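Local coordinates for protein dihydroorotase (Campylobacter jejuni subsp. jejuni, PDB 3PNU) that probably catalyses the reversible cyclisation of N-carbamoyl-L-aspartate to dihydroorotate in pyrimidine biosynthesis, using two zinc ions per subunit, at residues Cys196-Thr210 / Leu245-Gly259. Numbering follows the deposited sequence.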
loop_
_atom_site.group_PDB
_atom_site.type_symbol
_atom_site.label_atom_id
_atom_site.label_comp_id
_atom_site.label_asym_id
_atom_site.label_seq_id
_atom_site.Cartn_x
_atom_site.Cartn_y
_atom_site.Cartn_z
ATOM N N CYS A 196 7.695 2.059 19.972
ATOM C CA CYS A 196 7.392 1.297 21.174
ATOM C C CYS A 196 8.620 1.326 22.074
ATOM O O CYS A 196 8.503 1.534 23.260
ATOM C CB CYS A 196 7.020 -0.145 20.860
ATOM S SG CYS A 196 5.463 -0.260 19.991
ATOM N N GLU A 197 9.793 1.135 21.498
ATOM C CA GLU A 197 11.049 1.140 22.268
ATOM C C GLU A 197 11.446 2.514 22.766
ATOM O O GLU A 197 11.799 2.658 23.931
ATOM C CB GLU A 197 12.185 0.523 21.444
ATOM C CG GLU A 197 11.992 -0.991 21.268
ATOM C CD GLU A 197 13.005 -1.656 20.346
ATOM O OE1 GLU A 197 13.884 -0.968 19.773
ATOM O OE2 GLU A 197 12.904 -2.894 20.191
ATOM N N LEU A 198 11.366 3.523 21.896
ATOM C CA LEU A 198 11.729 4.893 22.265
ATOM C C LEU A 198 10.895 5.399 23.446
ATOM O O LEU A 198 11.358 6.203 24.224
ATOM C CB LEU A 198 11.551 5.853 21.082
ATOM C CG LEU A 198 12.085 7.285 21.255
ATOM C CD1 LEU A 198 13.645 7.329 21.252
ATOM C CD2 LEU A 198 11.558 8.181 20.168
ATOM N N LEU A 199 9.664 4.922 23.559
ATOM C CA LEU A 199 8.765 5.295 24.635
ATOM C C LEU A 199 9.401 5.064 26.012
ATOM O O LEU A 199 9.157 5.832 26.944
ATOM C CB LEU A 199 7.489 4.464 24.532
ATOM C CG LEU A 199 6.314 4.734 25.464
ATOM C CD1 LEU A 199 5.768 6.171 25.348
ATOM C CD2 LEU A 199 5.176 3.714 25.181
ATOM N N LYS A 200 10.196 3.996 26.123
ATOM C CA LYS A 200 10.847 3.620 27.381
ATOM C C LYS A 200 12.084 4.454 27.678
ATOM O O LYS A 200 12.544 4.471 28.791
ATOM C CB LYS A 200 11.362 2.184 27.298
ATOM C CG LYS A 200 10.400 1.099 26.794
ATOM C CD LYS A 200 9.400 0.592 27.808
ATOM C CE LYS A 200 8.679 -0.641 27.230
ATOM N NZ LYS A 200 7.821 -1.357 28.198
ATOM N N ASP A 201 12.652 5.124 26.679
ATOM C CA ASP A 201 13.900 5.877 26.887
ATOM C C ASP A 201 13.757 7.262 27.503
ATOM O O ASP A 201 14.745 7.816 27.956
ATOM C CB ASP A 201 14.670 6.036 25.561
ATOM C CG ASP A 201 15.151 4.704 24.969
ATOM O OD1 ASP A 201 15.129 3.661 25.671
ATOM O OD2 ASP A 201 15.560 4.716 23.775
ATOM N N TYR A 202 12.569 7.857 27.497
ATOM C CA TYR A 202 12.428 9.211 28.058
ATOM C C TYR A 202 11.173 9.312 28.895
ATOM O O TYR A 202 10.091 8.920 28.462
ATOM C CB TYR A 202 12.453 10.281 26.944
ATOM C CG TYR A 202 13.762 10.333 26.175
ATOM C CD1 TYR A 202 14.784 11.223 26.532
ATOM C CD2 TYR A 202 13.986 9.477 25.086
ATOM C CE1 TYR A 202 16.009 11.257 25.816
ATOM C CE2 TYR A 202 15.186 9.506 24.373
ATOM C CZ TYR A 202 16.198 10.394 24.747
ATOM O OH TYR A 202 17.376 10.396 24.035
ATOM N N GLU A 203 11.313 9.840 30.100
ATOM C CA GLU A 203 10.178 9.940 31.023
ATOM C C GLU A 203 9.048 10.816 30.524
ATOM O O GLU A 203 7.917 10.593 30.877
ATOM C CB GLU A 203 10.640 10.454 32.388
ATOM C CG GLU A 203 11.560 9.486 33.107
ATOM C CD GLU A 203 12.214 10.097 34.328
ATOM O OE1 GLU A 203 13.319 9.639 34.677
ATOM O OE2 GLU A 203 11.646 11.041 34.923
ATOM N N ASN A 204 9.355 11.818 29.710
ATOM C CA ASN A 204 8.326 12.695 29.194
ATOM C C ASN A 204 7.663 12.230 27.876
ATOM O O ASN A 204 6.852 12.966 27.288
ATOM C CB ASN A 204 8.847 14.120 29.079
ATOM C CG ASN A 204 10.102 14.236 28.251
ATOM O OD1 ASN A 204 10.952 13.325 28.224
ATOM N ND2 ASN A 204 10.250 15.382 27.586
ATOM N N LEU A 205 7.995 11.015 27.417
ATOM C CA LEU A 205 7.358 10.465 26.229
ATOM C C LEU A 205 6.208 9.550 26.617
ATOM O O LEU A 205 6.342 8.720 27.518
ATOM C CB LEU A 205 8.341 9.704 25.344
ATOM C CG LEU A 205 9.292 10.536 24.502
ATOM C CD1 LEU A 205 10.196 9.570 23.717
ATOM C CD2 LEU A 205 8.522 11.456 23.566
ATOM N N TYR A 206 5.083 9.725 25.920
ATOM C CA TYR A 206 3.892 8.937 26.124
ATOM C C TYR A 206 3.404 8.539 24.743
ATOM O O TYR A 206 3.982 8.959 23.746
ATOM C CB TYR A 206 2.822 9.760 26.859
ATOM C CG TYR A 206 3.250 10.224 28.246
ATOM C CD1 TYR A 206 3.034 9.431 29.358
ATOM C CD2 TYR A 206 3.872 11.444 28.432
ATOM C CE1 TYR A 206 3.430 9.832 30.605
ATOM C CE2 TYR A 206 4.257 11.865 29.697
ATOM C CZ TYR A 206 4.036 11.051 30.770
ATOM O OH TYR A 206 4.419 11.442 32.028
ATOM N N ALA A 207 2.340 7.741 24.670
ATOM C CA ALA A 207 1.822 7.331 23.370
ATOM C C ALA A 207 0.364 6.905 23.390
ATOM O O ALA A 207 -0.176 6.514 24.428
ATOM C CB ALA A 207 2.687 6.195 22.806
ATOM N N THR A 208 -0.280 7.001 22.232
ATOM C CA THR A 208 -1.627 6.507 22.079
ATOM C C THR A 208 -1.533 5.424 21.012
ATOM O O THR A 208 -0.675 5.500 20.135
ATOM C CB THR A 208 -2.646 7.580 21.674
ATOM O OG1 THR A 208 -2.378 8.065 20.353
ATOM C CG2 THR A 208 -2.654 8.741 22.662
ATOM N N ILE A 209 -2.380 4.404 21.115
ATOM C CA ILE A 209 -2.445 3.324 20.129
ATOM C C ILE A 209 -3.902 3.115 19.667
ATOM O O ILE A 209 -4.842 3.195 20.478
ATOM C CB ILE A 209 -1.922 2.002 20.675
ATOM C CG1 ILE A 209 -0.473 2.136 21.114
ATOM C CG2 ILE A 209 -2.022 0.950 19.602
ATOM C CD1 ILE A 209 0.083 0.887 21.727
ATOM N N THR A 210 -4.076 2.855 18.369
ATOM C CA THR A 210 -5.396 2.674 17.784
ATOM C C THR A 210 -5.873 1.249 17.866
ATOM O O THR A 210 -5.130 0.312 18.193
ATOM C CB THR A 210 -5.411 3.002 16.268
ATOM O OG1 THR A 210 -4.676 1.995 15.566
ATOM C CG2 THR A 210 -4.839 4.368 15.997
ATOM N N LEU A 245 3.224 -3.397 19.535
ATOM C CA LEU A 245 2.091 -2.557 19.936
ATOM C C LEU A 245 1.164 -3.361 20.861
ATOM O O LEU A 245 0.706 -2.849 21.888
ATOM C CB LEU A 245 1.306 -2.051 18.716
ATOM C CG LEU A 245 2.057 -1.107 17.760
ATOM C CD1 LEU A 245 1.356 -0.941 16.416
ATOM C CD2 LEU A 245 2.268 0.253 18.422
ATOM N N CYS A 246 0.887 -4.615 20.485
ATOM C CA CYS A 246 0.018 -5.484 21.280
ATOM C C CYS A 246 0.611 -5.762 22.670
ATOM O O CYS A 246 -0.089 -5.746 23.664
ATOM C CB CYS A 246 -0.261 -6.806 20.543
ATOM S SG CYS A 246 -1.334 -6.622 19.142
ATOM N N GLU A 247 1.904 -6.014 22.726
ATOM C CA GLU A 247 2.584 -6.259 23.987
ATOM C C GLU A 247 2.421 -5.054 24.938
ATOM O O GLU A 247 2.224 -5.232 26.137
ATOM C CB GLU A 247 4.048 -6.611 23.706
ATOM C CG GLU A 247 4.913 -7.018 24.902
ATOM C CD GLU A 247 5.482 -5.832 25.696
ATOM O OE1 GLU A 247 6.186 -6.077 26.709
ATOM O OE2 GLU A 247 5.248 -4.661 25.308
ATOM N N LEU A 248 2.463 -3.833 24.413
ATOM C CA LEU A 248 2.314 -2.654 25.267
ATOM C C LEU A 248 0.877 -2.496 25.721
ATOM O O LEU A 248 0.611 -2.218 26.883
ATOM C CB LEU A 248 2.776 -1.370 24.567
ATOM C CG LEU A 248 4.271 -1.159 24.293
ATOM C CD1 LEU A 248 4.471 0.178 23.587
ATOM C CD2 LEU A 248 5.110 -1.196 25.574
ATOM N N ALA A 249 -0.053 -2.653 24.797
ATOM C CA ALA A 249 -1.463 -2.519 25.120
ATOM C C ALA A 249 -1.912 -3.634 26.063
ATOM O O ALA A 249 -2.490 -3.372 27.118
ATOM C CB ALA A 249 -2.307 -2.520 23.844
ATOM N N PHE A 250 -1.619 -4.877 25.700
ATOM C CA PHE A 250 -2.062 -6.024 26.507
ATOM C C PHE A 250 -1.489 -6.040 27.905
ATOM O O PHE A 250 -2.151 -6.514 28.818
ATOM C CB PHE A 250 -1.779 -7.370 25.825
ATOM C CG PHE A 250 -2.462 -7.543 24.498
ATOM C CD1 PHE A 250 -3.695 -6.973 24.254
ATOM C CD2 PHE A 250 -1.905 -8.353 23.526
ATOM C CE1 PHE A 250 -4.338 -7.157 23.027
ATOM C CE2 PHE A 250 -2.546 -8.543 22.310
ATOM C CZ PHE A 250 -3.763 -7.941 22.066
ATOM N N SER A 251 -0.272 -5.531 28.076
ATOM C CA SER A 251 0.355 -5.489 29.392
ATOM C C SER A 251 -0.129 -4.276 30.196
ATOM O O SER A 251 0.211 -4.134 31.357
ATOM C CB SER A 251 1.861 -5.393 29.255
ATOM O OG SER A 251 2.234 -4.124 28.711
ATOM N N GLY A 252 -0.907 -3.400 29.572
ATOM C CA GLY A 252 -1.390 -2.195 30.230
ATOM C C GLY A 252 -0.303 -1.184 30.550
ATOM O O GLY A 252 -0.505 -0.326 31.399
ATOM N N TYR A 253 0.842 -1.265 29.868
ATOM C CA TYR A 253 1.955 -0.333 30.107
ATOM C C TYR A 253 1.432 1.086 30.368
ATOM O O TYR A 253 0.696 1.654 29.566
ATOM C CB TYR A 253 2.963 -0.358 28.965
ATOM C CG TYR A 253 4.164 0.488 29.248
ATOM C CD1 TYR A 253 5.085 0.094 30.200
ATOM C CD2 TYR A 253 4.386 1.682 28.564
ATOM C CE1 TYR A 253 6.196 0.865 30.481
ATOM C CE2 TYR A 253 5.505 2.460 28.836
ATOM C CZ TYR A 253 6.401 2.041 29.797
ATOM O OH TYR A 253 7.519 2.786 30.080
ATOM N N GLU A 254 1.852 1.632 31.502
ATOM C CA GLU A 254 1.351 2.901 32.033
ATOM C C GLU A 254 1.436 4.166 31.164
ATOM O O GLU A 254 0.643 5.089 31.370
ATOM C CB GLU A 254 2.021 3.169 33.386
ATOM C CG GLU A 254 3.535 3.346 33.264
ATOM C CD GLU A 254 4.253 3.442 34.602
ATOM O OE1 GLU A 254 5.430 3.040 34.640
ATOM O OE2 GLU A 254 3.645 3.892 35.607
ATOM N N LYS A 255 2.375 4.232 30.221
ATOM C CA LYS A 255 2.508 5.430 29.388
ATOM C C LYS A 255 1.778 5.326 28.032
ATOM O O LYS A 255 1.881 6.233 27.190
ATOM C CB LYS A 255 3.980 5.790 29.190
ATOM C CG LYS A 255 4.741 5.967 30.506
ATOM C CD LYS A 255 6.026 6.789 30.347
ATOM C CE LYS A 255 6.997 6.257 29.298
ATOM N NZ LYS A 255 8.137 7.229 29.078
ATOM N N VAL A 256 1.053 4.222 27.827
ATOM C CA VAL A 256 0.288 4.014 26.616
ATOM C C VAL A 256 -1.196 4.197 26.936
ATOM O O VAL A 256 -1.663 3.761 27.984
ATOM C CB VAL A 256 0.568 2.649 26.012
ATOM C CG1 VAL A 256 -0.525 2.266 25.038
ATOM C CG2 VAL A 256 1.944 2.659 25.334
ATOM N N MET A 257 -1.917 4.862 26.041
ATOM C CA MET A 257 -3.334 5.153 26.218
ATOM C C MET A 257 -4.051 4.807 24.939
ATOM O O MET A 257 -3.486 4.916 23.865
ATOM C CB MET A 257 -3.524 6.646 26.463
ATOM C CG MET A 257 -2.902 7.178 27.741
ATOM S SD MET A 257 -2.701 8.975 27.722
ATOM C CE MET A 257 -1.227 9.175 26.734
ATOM N N PHE A 258 -5.301 4.384 25.029
ATOM C CA PHE A 258 -6.025 4.089 23.820
ATOM C C PHE A 258 -6.460 5.379 23.152
ATOM O O PHE A 258 -6.948 6.299 23.807
ATOM C CB PHE A 258 -7.233 3.214 24.081
ATOM C CG PHE A 258 -8.133 3.118 22.913
ATOM C CD1 PHE A 258 -7.806 2.319 21.851
ATOM C CD2 PHE A 258 -9.297 3.851 22.867
ATOM C CE1 PHE A 258 -8.640 2.240 20.743
ATOM C CE2 PHE A 258 -10.137 3.772 21.774
ATOM C CZ PHE A 258 -9.793 2.971 20.708
ATOM N N GLY A 259 -6.230 5.434 21.846
ATOM C CA GLY A 259 -6.594 6.565 20.984
ATOM C C GLY A 259 -6.986 5.913 19.667
ATOM O O GLY A 259 -6.152 5.312 19.000
HETATM O O HOH W 1 -4.275 7.073 18.325
#
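Lys-255 NZ is gripped by two backbone carbonyls flanking the helix-to-strand connection: it donates to Leu-199 O, near the helix end, at 2.7 Å, nearly in line with that C=O, and to Leu-205 O, starting strand 205-209, at 2.8 Å. Tyr-202 O lies as close, but at a poor angle. A lysine suits this place because its long chain, bent at chi3 (-55°), passes the Tyr-206 ring and brings several N-H donors between the two carbonyls. Lys-200 NZ sits over one face of Tyr-253, 3.9 Å from the ring centroid, a cation-pi contact. Leu-199 CD2 presses on Val-256 CG2 (3.4 Å), and Ile-209 CD1 reaches Val-256 CG1 and Leu-245, filling the layer between helices and sheet with branched apolar groups. Strands 205-209 and 256-258 run parallel, joined by a ladder from Ala-207 N to Lys-255 O through to Gly-259 N on Ile-209 O. Gly-259, lacking a side chain, lets its CA lie 4.1 Å from Thr-208 CB; Thr-208 OG1 shares a water with Gly-259 O and bonds Glu-188. In these helix-then-strand pieces of the TIM barrel, the ladder's C-terminal end lies near zinc ligands His-34 and Asp-261, while carbonyl dipoles probably stabilise the ammonium charge at the opposite end.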